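Side-chain contacts in putative hydroxymethylglutaryl-CoA synthase (Streptococcus mutans, PDB 3SQZ), which probably catalyses the condensation of acetyl-CoA with acetoacetyl-CoA to 3-hydroxy-3-methylglutaryl-CoA, and binds coenzyme A in its thiolase-fold chain: residues Phe261-Phe266 and Leu321-Asn326; Lys295-Ala300 and Gln328-Gly333. All coordinates share one frame; numbering follows the deposited sequence.

Interaction 1: residues Phe261-Phe266 and Leu321-Asn326; sequences FAAFCF and LSLLEN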
ATOM      1  N   PHE A 261     -16.896 -11.152  11.449  1.00 13.19           N
ATOM      2  CA  PHE A 261     -16.429 -10.111  10.544  1.00 13.08           C
ATOM      3  C   PHE A 261     -17.303  -9.987   9.310  1.00 13.52           C
ATOM      4  O   PHE A 261     -17.850 -10.974   8.825  1.00 16.49           O
ATOM      5  CB  PHE A 261     -14.974 -10.387  10.173  1.00 13.77           C
ATOM      6  CG  PHE A 261     -14.083 -10.444  11.369  1.00 13.27           C
ATOM      7  CD1 PHE A 261     -13.655  -9.273  11.969  1.00 13.14           C
ATOM      8  CD2 PHE A 261     -13.735 -11.656  11.944  1.00 13.92           C
ATOM      9  CE1 PHE A 261     -12.867  -9.307  13.100  1.00 14.26           C
ATOM     10  CE2 PHE A 261     -12.944 -11.696  13.076  1.00 14.52           C
ATOM     11  CZ  PHE A 261     -12.513 -10.521  13.654  1.00 14.35           C
ATOM     12  N   ALA A 262     -17.431  -8.761   8.814  1.00 11.73           N
ATOM     13  CA  ALA A 262     -18.208  -8.490   7.615  1.00 11.78           C
ATOM     14  C   ALA A 262     -17.341  -8.540   6.363  1.00 11.75           C
ATOM     15  O   ALA A 262     -17.865  -8.636   5.256  1.00 12.27           O
ATOM     16  CB  ALA A 262     -18.879  -7.133   7.732  1.00 12.98           C
ATOM     17  N   ALA A 263     -16.022  -8.459   6.541  1.00 10.98           N
ATOM     18  CA  ALA A 263     -15.076  -8.461   5.430  1.00 11.30           C
ATOM     19  C   ALA A 263     -13.703  -8.850   5.948  1.00 10.90           C
ATOM     20  O   ALA A 263     -13.361  -8.587   7.114  1.00 11.63           O
ATOM     21  CB  ALA A 263     -15.013  -7.093   4.773  1.00 11.55           C
ATOM     22  N   PHE A 264     -12.919  -9.463   5.070  1.00 11.55           N
ATOM     23  CA  PHE A 264     -11.523  -9.789   5.351  1.00 12.67           C
ATOM     24  C   PHE A 264     -10.669  -9.154   4.260  1.00 12.91           C
ATOM     25  O   PHE A 264     -10.957  -9.334   3.073  1.00 15.87           O
ATOM     26  CB  PHE A 264     -11.329 -11.314   5.371  1.00 15.64           C
ATOM     27  CG  PHE A 264     -10.336 -11.803   6.414  1.00 18.53           C
ATOM     28  CD1 PHE A 264      -9.006 -11.414   6.362  1.00 19.29           C
ATOM     29  CD2 PHE A 264     -10.728 -12.670   7.432  1.00 19.96           C
ATOM     30  CE1 PHE A 264      -8.091 -11.853   7.316  1.00 19.74           C
ATOM     31  CE2 PHE A 264      -9.817 -13.123   8.386  1.00 20.97           C
ATOM     32  CZ  PHE A 264      -8.492 -12.720   8.326  1.00 19.55           C
ATOM     33  N   CYS A 265      -9.645  -8.396   4.651  1.00 11.34           N
ATOM     34  CA  CYS A 265      -8.720  -7.757   3.708  1.00 11.43           C
ATOM     35  C   CYS A 265      -7.360  -8.430   3.780  1.00 10.25           C
ATOM     36  O   CYS A 265      -6.896  -8.788   4.862  1.00 11.42           O
ATOM     37  CB  CYS A 265      -8.548  -6.277   4.030  1.00 13.10           C
ATOM     38  SG  CYS A 265     -10.025  -5.294   3.754  1.00 15.72           S
ATOM     39  N   PHE A 266      -6.728  -8.567   2.620  1.00  9.80           N
ATOM     40  CA  PHE A 266      -5.450  -9.247   2.493  1.00  9.81           C
ATOM     41  C   PHE A 266      -4.419  -8.375   1.819  1.00 10.28           C
ATOM     42  O   PHE A 266      -4.739  -7.506   1.023  1.00 11.19           O
ATOM     43  CB  PHE A 266      -5.616 -10.517   1.658  1.00 11.21           C
ATOM     44  CG  PHE A 266      -6.637 -11.455   2.211  1.00 11.39           C
ATOM     45  CD1 PHE A 266      -6.271 -12.474   3.073  1.00 12.71           C
ATOM     46  CD2 PHE A 266      -7.979 -11.290   1.906  1.00 12.05           C
ATOM     47  CE1 PHE A 266      -7.225 -13.322   3.607  1.00 13.61           C
ATOM     48  CE2 PHE A 266      -8.938 -12.132   2.442  1.00 13.39           C
ATOM     49  CZ  PHE A 266      -8.562 -13.156   3.287  1.00 14.04           C
ATOM     50  N   LEU A 321      -9.247   0.435   1.236  1.00  8.64           N
ATOM     51  CA  LEU A 321      -9.883   1.585   0.603  1.00  9.08           C
ATOM     52  C   LEU A 321     -10.848   1.155  -0.506  1.00  8.52           C
ATOM     53  O   LEU A 321     -11.975   1.640  -0.592  1.00  9.26           O
ATOM     54  CB  LEU A 321      -8.805   2.512   0.057  1.00  9.58           C
ATOM     55  CG  LEU A 321      -9.285   3.825  -0.550  1.00  9.67           C
ATOM     56  CD1 LEU A 321     -10.039   4.684   0.466  1.00 10.78           C
ATOM     57  CD2 LEU A 321      -8.089   4.565  -1.133  1.00 10.27           C
ATOM     58  N   SER A 322     -10.403   0.223  -1.339  1.00  8.82           N
ATOM     59  CA  SER A 322     -11.224  -0.322  -2.404  1.00  9.13           C
ATOM     60  C   SER A 322     -12.500  -0.961  -1.834  1.00  9.25           C
ATOM     61  O   SER A 322     -13.601  -0.750  -2.347  1.00  9.98           O
ATOM     62  CB  SER A 322     -10.396  -1.341  -3.181  1.00  9.33           C
ATOM     63  OG  SER A 322     -11.040  -1.752  -4.373  1.00  9.90           O
ATOM     64  N   LEU A 323     -12.343  -1.737  -0.767  1.00  9.24           N
ATOM     65  CA  LEU A 323     -13.478  -2.332  -0.076  1.00  9.82           C
ATOM     66  C   LEU A 323     -14.470  -1.270   0.383  1.00  9.06           C
ATOM     67  O   LEU A 323     -15.670  -1.369   0.128  1.00  9.83           O
ATOM     68  CB  LEU A 323     -12.978  -3.115   1.134  1.00  9.92           C
ATOM     69  CG  LEU A 323     -14.062  -3.593   2.101  1.00 10.05           C
ATOM     70  CD1 LEU A 323     -14.990  -4.637   1.448  1.00 11.32           C
ATOM     71  CD2 LEU A 323     -13.431  -4.137   3.376  1.00 10.99           C
ATOM     72  N   LEU A 324     -13.983  -0.248   1.078  1.00  9.35           N
ATOM     73  CA  LEU A 324     -14.886   0.732   1.662  1.00  9.95           C
ATOM     74  C   LEU A 324     -15.615   1.540   0.603  1.00  9.75           C
ATOM     75  O   LEU A 324     -16.771   1.923   0.798  1.00 10.45           O
ATOM     76  CB  LEU A 324     -14.132   1.671   2.601  1.00 10.29           C
ATOM     77  CG  LEU A 324     -13.458   0.994   3.795  1.00 11.32           C
ATOM     78  CD1 LEU A 324     -12.960   2.054   4.761  1.00 12.93           C
ATOM     79  CD2 LEU A 324     -14.400   0.014   4.491  1.00 12.33           C
ATOM     80  N   GLU A 325     -14.942   1.793  -0.516  1.00  9.61           N
ATOM     81  CA  GLU A 325     -15.504   2.593  -1.597  1.00 10.26           C
ATOM     82  C   GLU A 325     -16.375   1.792  -2.570  1.00 10.71           C
ATOM     83  O   GLU A 325     -17.095   2.372  -3.377  1.00 12.48           O
ATOM     84  CB  GLU A 325     -14.391   3.353  -2.336  1.00 10.46           C
ATOM     85  CG  GLU A 325     -13.844   4.477  -1.477  1.00 10.40           C
ATOM     86  CD  GLU A 325     -12.711   5.293  -2.085  1.00 10.01           C
ATOM     87  OE1 GLU A 325     -12.126   4.899  -3.122  1.00 11.02           O
ATOM     88  OE2 GLU A 325     -12.403   6.354  -1.498  1.00 10.09           O
ATOM     89  N   ASN A 326     -16.330   0.467  -2.483  1.00 11.08           N
ATOM     90  CA  ASN A 326     -17.034  -0.368  -3.452  1.00 11.82           C
ATOM     91  C   ASN A 326     -17.993  -1.408  -2.894  1.00 12.17           C
ATOM     92  O   ASN A 326     -18.843  -1.907  -3.624  1.00 13.76           O
ATOM     93  CB  ASN A 326     -16.049  -0.995  -4.436  1.00 12.21           C
ATOM     94  CG  ASN A 326     -15.370   0.052  -5.281  1.00 13.22           C
ATOM     95  OD1 ASN A 326     -15.933   0.527  -6.266  1.00 13.86           O
ATOM     96  ND2 ASN A 326     -14.174   0.455  -4.877  1.00 14.32           N
TER

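Interaction 2: residues Lys295-Ala300 and Gln328-Gly333; sequences KVNFEA and QNLVAG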
ATOM      1  N   LYS A 295     -17.693 -12.914   0.094  1.00 12.44           N
ATOM      2  CA  LYS A 295     -17.187 -13.021  -1.269  1.00 12.64           C
ATOM      3  C   LYS A 295     -17.360 -11.708  -2.039  1.00 12.16           C
ATOM      4  O   LYS A 295     -16.440 -11.242  -2.707  1.00 12.43           O
ATOM      5  CB  LYS A 295     -17.873 -14.171  -2.009  1.00 15.38           C
ATOM      6  CG  LYS A 295     -17.436 -14.310  -3.456  1.00 18.38           C
ATOM      7  CD  LYS A 295     -15.939 -14.531  -3.570  1.00 22.39           C
ATOM      8  CE  LYS A 295     -15.569 -14.951  -4.982  1.00 25.00           C
ATOM      9  NZ  LYS A 295     -14.105 -15.148  -5.136  1.00 26.76           N
ATOM     10  N   VAL A 296     -18.541 -11.111  -1.942  1.00 12.82           N
ATOM     11  CA  VAL A 296     -18.792  -9.832  -2.590  1.00 13.40           C
ATOM     12  C   VAL A 296     -17.833  -8.769  -2.054  1.00 11.42           C
ATOM     13  O   VAL A 296     -17.311  -7.944  -2.812  1.00 11.95           O
ATOM     14  CB  VAL A 296     -20.267  -9.400  -2.400  1.00 17.20           C
ATOM     15  CG1 VAL A 296     -20.446  -7.923  -2.687  1.00 19.49           C
ATOM     16  CG2 VAL A 296     -21.185 -10.244  -3.283  1.00 18.88           C
ATOM     17  N   ASN A 297     -17.596  -8.783  -0.745  1.00 10.81           N
ATOM     18  CA  ASN A 297     -16.666  -7.826  -0.154  1.00 10.61           C
ATOM     19  C   ASN A 297     -15.225  -8.095  -0.566  1.00 10.00           C
ATOM     20  O   ASN A 297     -14.458  -7.154  -0.801  1.00 10.49           O
ATOM     21  CB  ASN A 297     -16.831  -7.750   1.360  1.00 10.46           C
ATOM     22  CG  ASN A 297     -18.093  -7.009   1.761  1.00 10.74           C
ATOM     23  OD1 ASN A 297     -18.575  -7.115   2.902  1.00 13.06           O
ATOM     24  ND2 ASN A 297     -18.651  -6.270   0.820  1.00 10.39           N
ATOM     25  N   PHE A 298     -14.857  -9.364  -0.693  1.00 10.68           N
ATOM     26  CA  PHE A 298     -13.548  -9.685  -1.239  1.00 11.04           C
ATOM     27  C   PHE A 298     -13.376  -9.094  -2.650  1.00 10.55           C
ATOM     28  O   PHE A 298     -12.369  -8.437  -2.956  1.00 11.02           O
ATOM     29  CB  PHE A 298     -13.273 -11.187  -1.265  1.00 11.92           C
ATOM     30  CG  PHE A 298     -11.994 -11.502  -1.961  1.00 11.81           C
ATOM     31  CD1 PHE A 298     -10.782 -11.309  -1.311  1.00 12.85           C
ATOM     32  CD2 PHE A 298     -11.985 -11.877  -3.298  1.00 13.45           C
ATOM     33  CE1 PHE A 298      -9.587 -11.527  -1.966  1.00 13.77           C
ATOM     34  CE2 PHE A 298     -10.787 -12.095  -3.957  1.00 14.88           C
ATOM     35  CZ  PHE A 298      -9.589 -11.920  -3.287  1.00 14.53           C
ATOM     36  N   GLU A 299     -14.370  -9.307  -3.506  1.00 11.11           N
ATOM     37  CA  GLU A 299     -14.313  -8.785  -4.866  1.00 11.84           C
ATOM     38  C   GLU A 299     -14.218  -7.256  -4.873  1.00 11.44           C
ATOM     39  O   GLU A 299     -13.480  -6.681  -5.673  1.00 12.33           O
ATOM     40  CB  GLU A 299     -15.513  -9.275  -5.672  1.00 13.86           C
ATOM     41  CG  GLU A 299     -15.522 -10.785  -5.867  1.00 16.96           C
ATOM     42  CD  GLU A 299     -14.361 -11.284  -6.705  1.00 21.56           C
ATOM     43  OE1 GLU A 299     -13.947 -10.575  -7.648  1.00 22.73           O
ATOM     44  OE2 GLU A 299     -13.864 -12.397  -6.423  1.00 24.16           O
ATOM     45  N   ALA A 300     -14.948  -6.597  -3.978  1.00 10.97           N
ATOM     46  CA  ALA A 300     -14.859  -5.144  -3.864  1.00 11.10           C
ATOM     47  C   ALA A 300     -13.438  -4.718  -3.497  1.00 10.05           C
ATOM     48  O   ALA A 300     -12.934  -3.718  -4.001  1.00 11.01           O
ATOM     49  CB  ALA A 300     -15.849  -4.628  -2.827  1.00 11.75           C
ATOM     50  N   GLN A 328     -21.278  -2.709  -1.279  1.00 12.04           N
ATOM     51  CA  GLN A 328     -22.634  -2.184  -1.208  1.00 13.71           C
ATOM     52  C   GLN A 328     -23.351  -2.611   0.067  1.00 13.15           C
ATOM     53  O   GLN A 328     -24.536  -2.312   0.243  1.00 14.39           O
ATOM     54  CB  GLN A 328     -23.421  -2.569  -2.463  1.00 15.76           C
ATOM     55  CG  GLN A 328     -22.814  -1.972  -3.729  1.00 18.06           C
ATOM     56  CD  GLN A 328     -23.641  -2.239  -4.972  1.00 21.30           C
ATOM     57  OE1 GLN A 328     -23.622  -1.455  -5.922  1.00 24.58           O
ATOM     58  NE2 GLN A 328     -24.368  -3.347  -4.972  1.00 21.99           N
ATOM     59  N   ASN A 329     -22.643  -3.293   0.967  1.00 11.99           N
ATOM     60  CA  ASN A 329     -23.285  -3.828   2.166  1.00 12.68           C
ATOM     61  C   ASN A 329     -22.671  -3.429   3.509  1.00 11.90           C
ATOM     62  O   ASN A 329     -23.281  -3.664   4.546  1.00 13.48           O
ATOM     63  CB  ASN A 329     -23.395  -5.352   2.086  1.00 13.43           C
ATOM     64  CG  ASN A 329     -22.049  -6.014   1.974  1.00 13.44           C
ATOM     65  OD1 ASN A 329     -21.689  -6.548   0.919  1.00 16.54           O
ATOM     66  ND2 ASN A 329     -21.283  -5.968   3.053  1.00 11.31           N
ATOM     67  N   LEU A 330     -21.478  -2.835   3.519  1.00 11.08           N
ATOM     68  CA  LEU A 330     -20.857  -2.498   4.797  1.00 10.61           C
ATOM     69  C   LEU A 330     -21.617  -1.390   5.503  1.00 11.16           C
ATOM     70  O   LEU A 330     -22.060  -0.424   4.873  1.00 11.68           O
ATOM     71  CB  LEU A 330     -19.400  -2.083   4.608  1.00 11.08           C
ATOM     72  CG  LEU A 330     -18.439  -3.220   4.271  1.00 11.78           C
ATOM     73  CD1 LEU A 330     -17.086  -2.657   3.908  1.00 12.90           C
ATOM     74  CD2 LEU A 330     -18.300  -4.204   5.425  1.00 13.18           C
ATOM     75  N   VAL A 331     -21.759  -1.537   6.817  1.00 10.72           N
ATOM     76  CA  VAL A 331     -22.415  -0.536   7.639  1.00 10.99           C
ATOM     77  C   VAL A 331     -21.628  -0.262   8.919  1.00 10.73           C
ATOM     78  O   VAL A 331     -20.780  -1.063   9.352  1.00 10.97           O
ATOM     79  CB  VAL A 331     -23.860  -0.964   8.012  1.00 12.55           C
ATOM     80  CG1 VAL A 331     -24.694  -1.166   6.753  1.00 13.67           C
ATOM     81  CG2 VAL A 331     -23.843  -2.227   8.859  1.00 13.48           C
ATOM     82  N   ALA A 332     -21.926   0.879   9.526  1.00 11.08           N
ATOM     83  CA  ALA A 332     -21.391   1.226  10.831  1.00 11.54           C
ATOM     84  C   ALA A 332     -21.509   0.049  11.774  1.00 11.62           C
ATOM     85  O   ALA A 332     -22.557  -0.600  11.840  1.00 12.31           O
ATOM     86  CB  ALA A 332     -22.134   2.412  11.391  1.00 13.41           C
ATOM     87  N   GLY A 333     -20.437  -0.222  12.509  1.00 11.48           N
ATOM     88  CA  GLY A 333     -20.438  -1.291  13.483  1.00 12.24           C
ATOM     89  C   GLY A 333     -19.952  -2.612  12.932  1.00 12.16           C
ATOM     90  O   GLY A 333     -19.643  -3.509  13.704  1.00 13.18           O
TER

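Interaction 1: residues Phe261-Phe266 and Leu321-Asn326
In the thiolase fold of this enzyme, helix 315-326 packs on the edge strand of the mixed sheet, where Leu-323 meets Ala-263 and Cys-265 of strand 263-266, the outermost strand on that side. Ala-263 and Cys-265, two residues apart, point to the same face of the strand, toward the helix, whereas Phe-264 between them points away and sets its ring edge-to-face with Trp-247 of helix 232-254. The strand is therefore covered by helices on both faces, and its backbone is bonded to Ala-337 and Phe-339 of the parallel neighbouring strand 335-342. It runs on directly to His-267, the predicted proton donor/acceptor, whose side chain lies about 8 Å from that of Cys-265.

A single leucine makes the whole contact from the helix side. The CG of Leu-323 is anti to the backbone N (chi1 170°), which carries both methyls out from the helix toward the strand. The SG of Cys-265 stands beside its own backbone N, where it meets this same leucine. All three touching residues are buried, and the match is purely apolar. The CD2 methyl of Leu-323 reaches both strand residues, lying 3.6 Å from the CB of Ala-263 and 3.6 Å from the SG of Cys-265, while its CD1 stands 4.1 Å from the same CB.

Interaction 2: residues Lys295-Ala300 and Gln328-Gly333
Helix 288-302 presents its 295-300 turns to the irregular chain of 328-333, and the two backbones come nearest at Asn-297 and Asn-329, whose CA atoms are 8.1 Å apart. That gap is bridged by the two asparagine side chains, which approach from opposite directions and pair their terminal amides. As modelled, ND2 of Asn-329 donates to OD1 of Asn-297 in a bond 2.9 Å long and almost straight at the hydrogen (176°). It lies in the carbonyl plane of Asn-297 and nearly in the amide plane of Asn-329.

The return bond, modelled from ND2 of Asn-297 to OD1 of Asn-329, is weak: 3.1 Å long and bent to 128°. Because OD1 of Asn-297 also sits 2.9 Å from the carbonyl O of Ala-262, the assignment of O and N in the two amides is uncertain. The planes of the two amides are 37° apart, so the pair is twisted rather than flat. The CG of Asn-329 sits between its backbone N and carbonyl carbon, a rotation that turns the amide to the helix to meet Asn-297.

The loop concerned connects helix 315-326 to strand 335-342 of the thiolase fold, and the amide pair fastens its beginning to the helix beside it, away from the coenzyme A pocket and the predicted catalytic residues. Ser-327 steadies this beginning: its OG bonds to the backbone N of both Asn-329 and Leu-330. Apolar groups flank the amides. Leu-330 brings CD2 to 3.9 Å from the modelled OD1 of Asn-297, and its side chain also packs on Leu-323 and Leu-324 of helix 315-326. Val-296, at the exposed margin, places CG1 4.1 Å from the modelled OD1 of Asn-329.

Overall arrangement
From the N terminus, strand 263-266 comes first, followed by helix 288-302, helix 315-326 and the loop that leads into strand 335-342. Interaction 1 closes a largely helical excursion of 54 residues between strand and helix; interaction 2 closes a shorter one of 27. Their segments alternate along the chain, so the two closures cross rather than nest. In space their centres are 6 Å apart. Leu-323 packs against Asn-297, and Ser-322 OG bonds to Ala-300 O, joining the two contacts directly. Together they tie the edge strand of the sheet to two helices and to the loop before strand 335-342.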